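Local coordinates for lipid-transfer protein (Thermomonospora curvata, PDB 6OK1) that is of unknown function but belongs by name to the lipid-transfer proteins, has a thiolase-type fold and assembles with a second kind of protein chain, at residues A[14-19]-A[31-36]; A[18-23]-A[214-219]; A[52-57]-A[84-89]; A[109-114]-A[343-348]. One frame throughout, in Å; residues are numbered along the deposited sequence. Where two conformers were deposited one is given.

Contact 1 of 4, residues A[14-19]-A[31-36]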
# COMPACT_ATOMS: atom_id res chain seq x y z
N GLY A 14 5.72 -2.82 21.42
CA GLY A 14 7.14 -3.09 21.34
C GLY A 14 7.82 -2.06 20.49
O GLY A 14 7.28 -1.62 19.47
N ALA A 15 9.02 -1.66 20.90
CA ALA A 15 9.75 -0.63 20.18
C ALA A 15 11.24 -0.90 20.29
O ALA A 15 11.71 -1.52 21.25
CB ALA A 15 9.43 0.76 20.73
N THR A 16 11.98 -0.45 19.28
CA THR A 16 13.42 -0.30 19.39
C THR A 16 13.67 0.98 20.16
O THR A 16 12.75 1.75 20.45
CB THR A 16 14.09 -0.22 18.02
OG1 THR A 16 13.73 1.01 17.36
CG2 THR A 16 13.68 -1.39 17.16
N GLU A 17 14.94 1.23 20.47
CA GLU A 17 15.32 2.58 20.85
C GLU A 17 15.07 3.50 19.67
O GLU A 17 15.18 3.09 18.50
CB GLU A 17 16.79 2.63 21.30
CG GLU A 17 17.80 2.85 20.19
CD GLU A 17 17.98 1.64 19.27
OE1 GLU A 17 17.50 0.54 19.62
OE2 GLU A 17 18.62 1.81 18.20
N PHE A 18 14.63 4.72 19.96
CA PHE A 18 14.50 5.78 18.98
C PHE A 18 15.78 6.60 19.01
O PHE A 18 16.18 7.09 20.07
CB PHE A 18 13.28 6.65 19.30
CG PHE A 18 12.01 5.87 19.45
CD1 PHE A 18 11.77 4.77 18.66
CD2 PHE A 18 11.04 6.24 20.39
CE1 PHE A 18 10.58 4.04 18.78
CE2 PHE A 18 9.84 5.54 20.49
CZ PHE A 18 9.62 4.43 19.69
N SER A 19 16.42 6.76 17.85
CA SER A 19 17.73 7.41 17.85
C SER A 19 17.89 8.24 16.58
O SER A 19 16.94 8.45 15.82
CB SER A 19 18.84 6.36 17.96
OG SER A 19 19.03 5.71 16.73
N CYS A 31 11.82 -6.18 12.71
CA CYS A 31 11.79 -7.47 13.39
C CYS A 31 11.95 -7.32 14.89
O CYS A 31 11.26 -7.99 15.67
CB CYS A 31 12.87 -8.38 12.82
SG CYS A 31 12.54 -8.89 11.14
N GLU A 32 12.85 -6.43 15.33
CA GLU A 32 13.02 -6.23 16.77
C GLU A 32 11.72 -5.74 17.41
O GLU A 32 11.30 -6.25 18.45
CB GLU A 32 14.16 -5.26 17.06
CG GLU A 32 15.53 -5.83 16.80
CD GLU A 32 16.64 -4.84 17.07
OE1 GLU A 32 16.43 -3.88 17.85
OE2 GLU A 32 17.74 -5.03 16.50
N ALA A 33 11.11 -4.71 16.83
CA ALA A 33 9.89 -4.14 17.41
C ALA A 33 8.76 -5.16 17.42
O ALA A 33 8.03 -5.29 18.41
CB ALA A 33 9.49 -2.88 16.62
N VAL A 34 8.62 -5.92 16.33
CA VAL A 34 7.55 -6.90 16.22
C VAL A 34 7.71 -8.00 17.26
O VAL A 34 6.76 -8.35 17.97
CB VAL A 34 7.52 -7.48 14.80
CG1 VAL A 34 6.72 -8.75 14.71
CG2 VAL A 34 6.98 -6.43 13.82
N LEU A 35 8.92 -8.57 17.37
CA LEU A 35 9.15 -9.58 18.41
C LEU A 35 8.92 -9.02 19.81
O LEU A 35 8.41 -9.72 20.69
CB LEU A 35 10.56 -10.15 18.28
CG LEU A 35 10.74 -11.09 17.08
CD1 LEU A 35 12.19 -11.53 16.95
CD2 LEU A 35 9.84 -12.32 17.17
N ALA A 36 9.32 -7.77 20.04
CA ALA A 36 9.14 -7.17 21.36
C ALA A 36 7.66 -7.03 21.69
O ALA A 36 7.24 -7.30 22.82
CB ALA A 36 9.85 -5.82 21.44
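Thr-16 lays its methyl across the side chain of Glu-32 where the loop after strand 8-15 passes helix 26-40. The two side chains cross at about a right angle: Thr-16 CG2 lies 3.9 Å from Glu-32 CB and 3.8 Å from Glu-32 OE1. The methyl is anti to the Thr-16 carbonyl carbon, while chi1 of 68° sets OG1 between the backbone N and the carbonyl carbon. From there OG1 donates to Glu-17 O over 2.8 Å, meeting that oxygen from above the carbonyl plane, and OG1 is also hydrogen-bonded to Gly-221 N of strand 219-228. Beyond CG, Glu-32 is extended, and its carboxylate turns to Arg-24 in a salt bridge and to Gln-28 in a hydrogen bond. At the strand end of the contact, Gly-14 has no side chain, and its CA lies directly against the helix, 3.8 Å from Ala-36 CB and equally far from Ala-33 O. Ala-33 CB lies 3.8 Å from Gly-14 O. The joint is van der Waals contact of small groups, some of it against backbone carbonyl and carboxylate oxygens, and the charge of Glu-32 is met by Arg-24, which also pairs with Glu-17 and probably offsets the repulsion between the two glutamates.

Contact 2 of 4, residues A[18-23]-A[214-219]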
# COMPACT_ATOMS: atom_id res chain seq x y z
N PHE A 18 14.63 4.72 19.96
CA PHE A 18 14.50 5.78 18.98
C PHE A 18 15.78 6.60 19.01
O PHE A 18 16.18 7.09 20.07
CB PHE A 18 13.28 6.65 19.30
CG PHE A 18 12.01 5.87 19.45
CD1 PHE A 18 11.77 4.77 18.66
CD2 PHE A 18 11.04 6.24 20.39
CE1 PHE A 18 10.58 4.04 18.78
CE2 PHE A 18 9.84 5.54 20.49
CZ PHE A 18 9.62 4.43 19.69
N SER A 19 16.42 6.76 17.85
CA SER A 19 17.73 7.41 17.85
C SER A 19 17.89 8.24 16.58
O SER A 19 16.94 8.45 15.82
CB SER A 19 18.84 6.36 17.96
OG SER A 19 19.03 5.71 16.73
N LYS A 20 19.11 8.74 16.37
CA LYS A 20 19.49 9.39 15.14
C LYS A 20 20.45 8.54 14.32
O LYS A 20 20.94 9.00 13.28
CB LYS A 20 20.14 10.75 15.43
CG LYS A 20 19.32 11.62 16.36
CD LYS A 20 17.96 11.96 15.75
CE LYS A 20 17.15 12.87 16.69
NZ LYS A 20 15.76 13.10 16.22
N ASN A 21 20.72 7.33 14.77
CA ASN A 21 21.52 6.37 14.00
C ASN A 21 21.37 4.99 14.59
O ASN A 21 22.00 4.64 15.60
CB ASN A 21 22.99 6.78 13.97
CG ASN A 21 23.87 5.69 13.31
OD1 ASN A 21 23.44 5.02 12.39
ND2 ASN A 21 25.09 5.53 13.81
N SER A 22 20.50 4.18 13.98
CA SER A 22 20.26 2.84 14.49
C SER A 22 21.45 1.93 14.23
O SER A 22 21.61 0.91 14.93
CB SER A 22 19.03 2.23 13.84
OG SER A 22 19.33 1.81 12.52
N GLY A 23 22.24 2.25 13.22
CA GLY A 23 23.34 1.37 12.87
C GLY A 23 22.93 0.04 12.29
O GLY A 23 23.78 -0.85 12.15
N CYS A 214 8.89 22.30 14.50
CA CYS A 214 9.12 21.21 13.56
C CYS A 214 9.81 20.06 14.27
O CYS A 214 10.80 20.28 14.96
CB CYS A 214 10.01 21.65 12.40
SG CYS A 214 9.41 23.10 11.53
N CYS A 215 9.33 18.84 14.04
CA CYS A 215 10.00 17.69 14.65
C CYS A 215 11.22 17.29 13.80
O CYS A 215 11.34 17.63 12.62
CB CYS A 215 9.03 16.51 14.85
SG CYS A 215 8.65 15.61 13.35
N GLN A 216 12.15 16.59 14.43
CA GLN A 216 13.30 16.05 13.71
C GLN A 216 12.99 14.63 13.25
O GLN A 216 12.07 13.97 13.75
CB GLN A 216 14.54 16.03 14.60
CG GLN A 216 15.03 17.38 15.15
CD GLN A 216 16.38 17.25 15.87
OE1 GLN A 216 17.01 16.20 15.85
NE2 GLN A 216 16.83 18.33 16.50
N GLU A 217 13.78 14.15 12.30
CA GLU A 217 13.62 12.78 11.86
C GLU A 217 14.28 11.80 12.84
O GLU A 217 15.17 12.16 13.63
CB GLU A 217 14.21 12.61 10.47
CG GLU A 217 13.63 13.61 9.47
CD GLU A 217 14.07 13.36 8.06
OE1 GLU A 217 15.29 13.42 7.81
OE2 GLU A 217 13.18 13.10 7.22
N SER A 218 13.85 10.54 12.75
CA SER A 218 14.24 9.50 13.68
C SER A 218 14.58 8.21 12.95
O SER A 218 14.08 7.94 11.85
CB SER A 218 13.12 9.18 14.67
OG SER A 218 12.71 10.32 15.41
N ASP A 219 15.42 7.40 13.60
CA ASP A 219 15.61 6.00 13.28
C ASP A 219 14.92 5.19 14.37
O ASP A 219 15.07 5.49 15.57
CB ASP A 219 17.08 5.60 13.26
CG ASP A 219 17.88 6.16 12.10
OD1 ASP A 219 17.37 6.93 11.25
OD2 ASP A 219 19.08 5.79 12.04
O HOH W 1 14.91 10.16 17.06
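Asp-219, with the most surface buried here, meets the loop 18-23 through both backbone and side chain. It forms a single antiparallel bridge with Ser-19, a hydrogen-bonded pair: Ser-19 N gives to Asp-219 O at 2.9 Å, and Asp-219 N returns an almost straight bond to Ser-19 O (177° at the hydrogen). Its carboxylate continues past the bridge, and the anti lone pair of OD2 receives Ser-22 N at 2.9 Å. OD2 has a further partner in Ser-115 OG. Within the loop, Ser-19 OG accepts from Asn-21 N in an ST turn. Lys-20 CB points away, but the bend at chi2 (-62°) turns CD toward Glu-217 O, and the extended remainder brings NZ within 2.8 Å of that oxygen. Gln-216 crosses the lysine at about a right angle and offers OE1 for a weak bond to NZ. One water accepts from Lys-20 NZ, donates to Ser-19 O and is hydrogen-bonded to Ser-218 OG. Trp-188 adds a cation-pi contact to Lys-20. The bridge lies at the start of strand 219-228, where the loop between strand 8-15 and helix 26-40 runs antiparallel to it, and Ser-22 OG is hydrogen-bonded to Asn-112 OD1 on strand 104-112.

Contact 3 of 4, residues A[52-57]-A[84-89]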
# COMPACT_ATOMS: atom_id res chain seq x y z
N VAL A 52 0.10 -5.73 9.38
CA VAL A 52 -0.35 -4.49 8.75
C VAL A 52 0.77 -3.46 8.85
O VAL A 52 1.38 -3.29 9.92
CB VAL A 52 -1.64 -3.95 9.39
CG1 VAL A 52 -2.14 -2.74 8.62
CG2 VAL A 52 -2.75 -5.05 9.43
N THR A 53 1.06 -2.76 7.76
CA THR A 53 2.03 -1.66 7.85
C THR A 53 1.61 -0.57 6.86
O THR A 53 0.49 -0.56 6.35
CB THR A 53 3.47 -2.16 7.65
OG1 THR A 53 4.39 -1.09 7.87
CG2 THR A 53 3.70 -2.71 6.26
N PHE A 54 2.50 0.40 6.66
CA PHE A 54 2.29 1.52 5.76
C PHE A 54 2.68 1.14 4.34
O PHE A 54 3.57 0.32 4.12
CB PHE A 54 3.15 2.72 6.16
CG PHE A 54 2.80 3.40 7.50
CD1 PHE A 54 2.16 2.73 8.56
CD2 PHE A 54 3.20 4.72 7.68
CE1 PHE A 54 1.93 3.39 9.77
CE2 PHE A 54 2.96 5.38 8.91
CZ PHE A 54 2.31 4.73 9.91
N THR A 55 2.09 1.83 3.36
CA THR A 55 2.47 1.54 1.96
C THR A 55 3.97 1.70 1.74
O THR A 55 4.59 0.91 1.00
CB THR A 55 1.68 2.42 0.99
OG1 THR A 55 1.71 3.78 1.44
CG2 THR A 55 0.28 2.01 0.95
N ALA A 56 4.58 2.70 2.37
CA ALA A 56 5.99 3.05 2.12
C ALA A 56 6.97 2.19 2.90
O ALA A 56 8.19 2.29 2.64
CB ALA A 56 6.26 4.53 2.45
N ASP A 57 6.50 1.39 3.85
CA ASP A 57 7.40 0.57 4.64
C ASP A 57 8.08 -0.47 3.75
O ASP A 57 7.41 -1.17 2.99
CB ASP A 57 6.66 -0.09 5.79
CG ASP A 57 7.62 -0.54 6.87
OD1 ASP A 57 8.32 -1.54 6.63
OD2 ASP A 57 7.75 0.14 7.92
N GLY A 84 -0.50 9.63 8.06
CA GLY A 84 -1.97 9.56 8.10
C GLY A 84 -2.46 8.16 8.43
O GLY A 84 -3.59 7.96 8.89
N ALA A 85 -1.62 7.17 8.14
CA ALA A 85 -2.02 5.78 8.24
C ALA A 85 -1.94 5.17 9.63
O ALA A 85 -2.44 4.05 9.82
CB ALA A 85 -1.12 4.94 7.31
N ALA A 86 -1.28 5.82 10.59
CA ALA A 86 -0.88 5.12 11.81
C ALA A 86 -2.06 4.45 12.50
O ALA A 86 -2.00 3.27 12.85
CB ALA A 86 -0.18 6.10 12.76
N CYS A 87 -3.14 5.21 12.72
CA CYS A 87 -4.30 4.64 13.41
C CYS A 87 -5.09 3.72 12.49
O CYS A 87 -5.72 2.75 12.95
CB CYS A 87 -5.16 5.78 13.94
SG CYS A 87 -4.37 6.63 15.33
N GLY A 88 -5.05 3.98 11.18
CA GLY A 88 -5.64 3.08 10.21
C GLY A 88 -5.08 1.67 10.26
O GLY A 88 -5.81 0.70 10.02
N THR A 89 -3.78 1.52 10.57
CA THR A 89 -3.25 0.16 10.64
C THR A 89 -3.92 -0.61 11.76
O THR A 89 -4.23 -1.81 11.63
CB THR A 89 -1.72 0.12 10.83
OG1 THR A 89 -1.36 0.60 12.14
CG2 THR A 89 -1.00 0.88 9.73
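Phe-54 presents one ring face to Ala-85, whose CB sits over the ring centre, 4.0 Å from the centroid and only 5° off the ring normal. This is a CH-pi contact with the methyl almost directly above the ring. With chi1 at -67°, CG is anti to the Phe-54 carbonyl carbon. At the far end of the ring CZ lies by Ala-86, 3.7 Å from its CA and 4.0 Å from its CB. Thr-89, one turn further along, crosses the phenylalanine obliquely and brings its methyl to the CD1-CE1 bond of the ring, CG2 being 3.8 Å from Phe-54 CD1. Val-52 and Thr-89 run past each other in opposite directions. The CG1 branch of Val-52, anti to the backbone N, makes the touch, 3.6 Å from Thr-89 CB. Thr-89 thus fits between Val-52 and Phe-54, which are two residues apart on the strand. Its hydroxyl takes no part in this packing: chi1 of 69° turns OG1 back to its own helix, where it donates to Ala-86 O at 2.8 Å, so a buried polar group is satisfied locally while the methyl faces the strand. Met-348 of helix 348-359 touches Phe-54, Ala-86 and Thr-89, adding a third element to this core. All six touching residues are buried. Strand 50-54 packed against helix 86-98, which in turn leads to the neighbouring parallel strand 104-112, is the layered alpha/beta packing expected of a thiolase-fold domain.

Contact 4 of 4, residues A[109-114]-A[343-348]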
# COMPACT_ATOMS: atom_id res chain seq x y z
N ARG A 109 5.82 -0.22 11.97
CA ARG A 109 6.50 0.72 11.10
C ARG A 109 7.92 0.82 11.62
O ARG A 109 8.13 0.98 12.82
CB ARG A 109 5.82 2.10 11.10
CG ARG A 109 6.35 3.09 10.08
CD ARG A 109 5.90 2.75 8.68
NE ARG A 109 6.31 3.77 7.72
CZ ARG A 109 7.41 3.75 6.97
NH1 ARG A 109 8.27 2.72 7.01
NH2 ARG A 109 7.67 4.78 6.16
N ALA A 110 8.90 0.72 10.72
CA ALA A 110 10.29 0.89 11.13
C ALA A 110 11.09 1.50 9.99
O ALA A 110 10.91 1.15 8.83
CB ALA A 110 10.91 -0.44 11.55
N PHE A 111 11.98 2.43 10.33
CA PHE A 111 12.77 3.08 9.29
C PHE A 111 14.01 3.72 9.88
O PHE A 111 14.13 3.93 11.10
CB PHE A 111 11.94 4.13 8.52
CG PHE A 111 11.10 5.05 9.37
CD1 PHE A 111 11.63 5.74 10.46
CD2 PHE A 111 9.78 5.30 9.01
CE1 PHE A 111 10.84 6.63 11.21
CE2 PHE A 111 8.98 6.20 9.74
CZ PHE A 111 9.52 6.85 10.86
N ASN A 112 14.93 4.06 8.98
CA ASN A 112 16.08 4.91 9.28
C ASN A 112 15.90 6.25 8.58
O ASN A 112 16.60 6.57 7.62
CB ASN A 112 17.36 4.24 8.81
CG ASN A 112 17.73 3.06 9.66
OD1 ASN A 112 17.66 3.13 10.89
ND2 ASN A 112 18.11 1.97 9.01
N GLU A 113 14.96 7.05 9.04
CA GLU A 113 14.71 8.33 8.39
C GLU A 113 15.76 9.37 8.71
O GLU A 113 15.93 10.30 7.93
CB GLU A 113 13.33 8.89 8.78
CG GLU A 113 12.17 8.26 8.05
CD GLU A 113 11.09 9.25 7.70
OE1 GLU A 113 10.64 9.21 6.54
OE2 GLU A 113 10.69 10.07 8.56
N ARG A 114 16.48 9.25 9.83
CA ARG A 114 17.54 10.21 10.12
C ARG A 114 18.86 9.83 9.47
O ARG A 114 19.54 10.71 8.93
CB ARG A 114 17.75 10.34 11.63
CG ARG A 114 18.62 11.57 12.00
CD ARG A 114 17.91 12.85 11.63
NE ARG A 114 18.67 14.08 11.82
CZ ARG A 114 19.58 14.56 10.98
NH1 ARG A 114 19.95 13.85 9.92
NH2 ARG A 114 20.12 15.75 11.20
N ALA A 343 9.86 11.19 19.47
CA ALA A 343 10.41 10.60 18.26
C ALA A 343 9.35 10.68 17.17
O ALA A 343 8.16 10.60 17.46
CB ALA A 343 10.81 9.14 18.47
N TYR A 344 9.82 10.80 15.93
CA TYR A 344 8.95 10.85 14.76
C TYR A 344 8.89 9.46 14.13
O TYR A 344 9.60 9.15 13.18
CB TYR A 344 9.47 11.89 13.77
CG TYR A 344 8.60 12.20 12.57
CD1 TYR A 344 7.21 12.14 12.62
CD2 TYR A 344 9.19 12.59 11.38
CE1 TYR A 344 6.44 12.46 11.49
CE2 TYR A 344 8.44 12.92 10.27
CZ TYR A 344 7.06 12.86 10.34
OH TYR A 344 6.32 13.20 9.23
N ILE A 345 8.03 8.60 14.69
CA ILE A 345 7.79 7.29 14.09
C ILE A 345 6.43 7.33 13.39
O ILE A 345 5.63 6.39 13.47
CB ILE A 345 7.87 6.16 15.13
CG1 ILE A 345 9.05 6.41 16.09
CG2 ILE A 345 8.03 4.84 14.41
CD1 ILE A 345 10.45 6.42 15.42
N HIS A 346 6.18 8.44 12.68
CA HIS A 346 4.97 8.66 11.90
C HIS A 346 3.73 8.22 12.67
O HIS A 346 2.82 7.59 12.11
CB HIS A 346 5.08 7.95 10.55
CG HIS A 346 6.16 8.49 9.67
ND1 HIS A 346 6.26 8.17 8.33
CD2 HIS A 346 7.19 9.34 9.93
CE1 HIS A 346 7.31 8.80 7.81
NE2 HIS A 346 7.89 9.51 8.76
N GLY A 347 3.67 8.61 13.96
CA GLY A 347 2.49 8.48 14.79
C GLY A 347 2.37 7.17 15.55
O GLY A 347 1.62 7.10 16.53
N MET A 348 3.12 6.15 15.14
CA MET A 348 2.95 4.84 15.75
C MET A 348 3.33 4.83 17.22
O MET A 348 2.68 4.16 18.03
CB MET A 348 3.76 3.81 14.97
CG MET A 348 3.23 3.61 13.58
SD MET A 348 1.56 2.83 13.50
CE MET A 348 1.96 1.10 13.64
O HOH W 2 5.47 6.57 6.27
O HOH W 3 11.46 10.22 11.21
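Chi1 of -65° puts His-346 CG anti to its carbonyl carbon, and chi1 of 45° puts Phe-111 CG between the backbone N and the carbonyl carbon; the rings carried on these atoms meet edge to face. Phe-111 turns its edge to the imidazole face, with CE2 over the centre of the ring, centroids 4.6 Å apart and planes at 57°. Glu-113 bends at chi2 and meets the histidine tip to tip. His-346 NE2 donates to Glu-113 OE2 at 2.9 Å and reaches that oxygen from above the carboxylate plane. Glu-113 has two deposited conformers, and its bonds to His-346 and to water are certain for one of them only. The histidine lies in a type I' turn, Ile-345 to Met-348, directly before helix 348-359, and the contact joins strand 104-112 of the N-terminal thiolase domain to a loop of the C-terminal thiolase-like domain. On the other nitrogen, ND1 is hydrogen-bonded to a water at 2.7 Å, and the same water accepts from Arg-109 NH2. The edge of the Phe-111 ring points at one face of this guanidinium, with CD2 over its centre, and the arginine carries a salt bridge to Asp-57. A second water donates to both Glu-113 OE2 and Tyr-344 O. That carbonyl oxygen also lies at the edge of the phenyl ring, 3.3 Å from Phe-111 CZ. Apolar contact completes the join: Phe-111 CE1 lies 4.2 Å from Ile-345 CD1, and Arg-109 CB lies 3.9 Å from Met-348 CG.

From the N terminus, contact 1 closes the short connection from strand 8-15 to helix 26-40. Contact 2 starts from the same residues, sharing Phe-18 and Ser-19, and closes a far longer loop that reaches the start of strand 219-228. Contact 3 is nested inside that loop and follows contact 1 in series, tying strand 50-54 to helix 86-98. Contact 4 opens after contact 3 and crosses contact 2, carrying strand 104-112 to the loop before helix 348-359. Contact 4 touches all three others: Phe-18 packs on Ala-343 and Ile-345, Asp-219 meets Arg-114 N, and Ala-86 CB packs on His-346 O. All four contacts border the one mixed sheet, contact 2 at the start of strand 219-228.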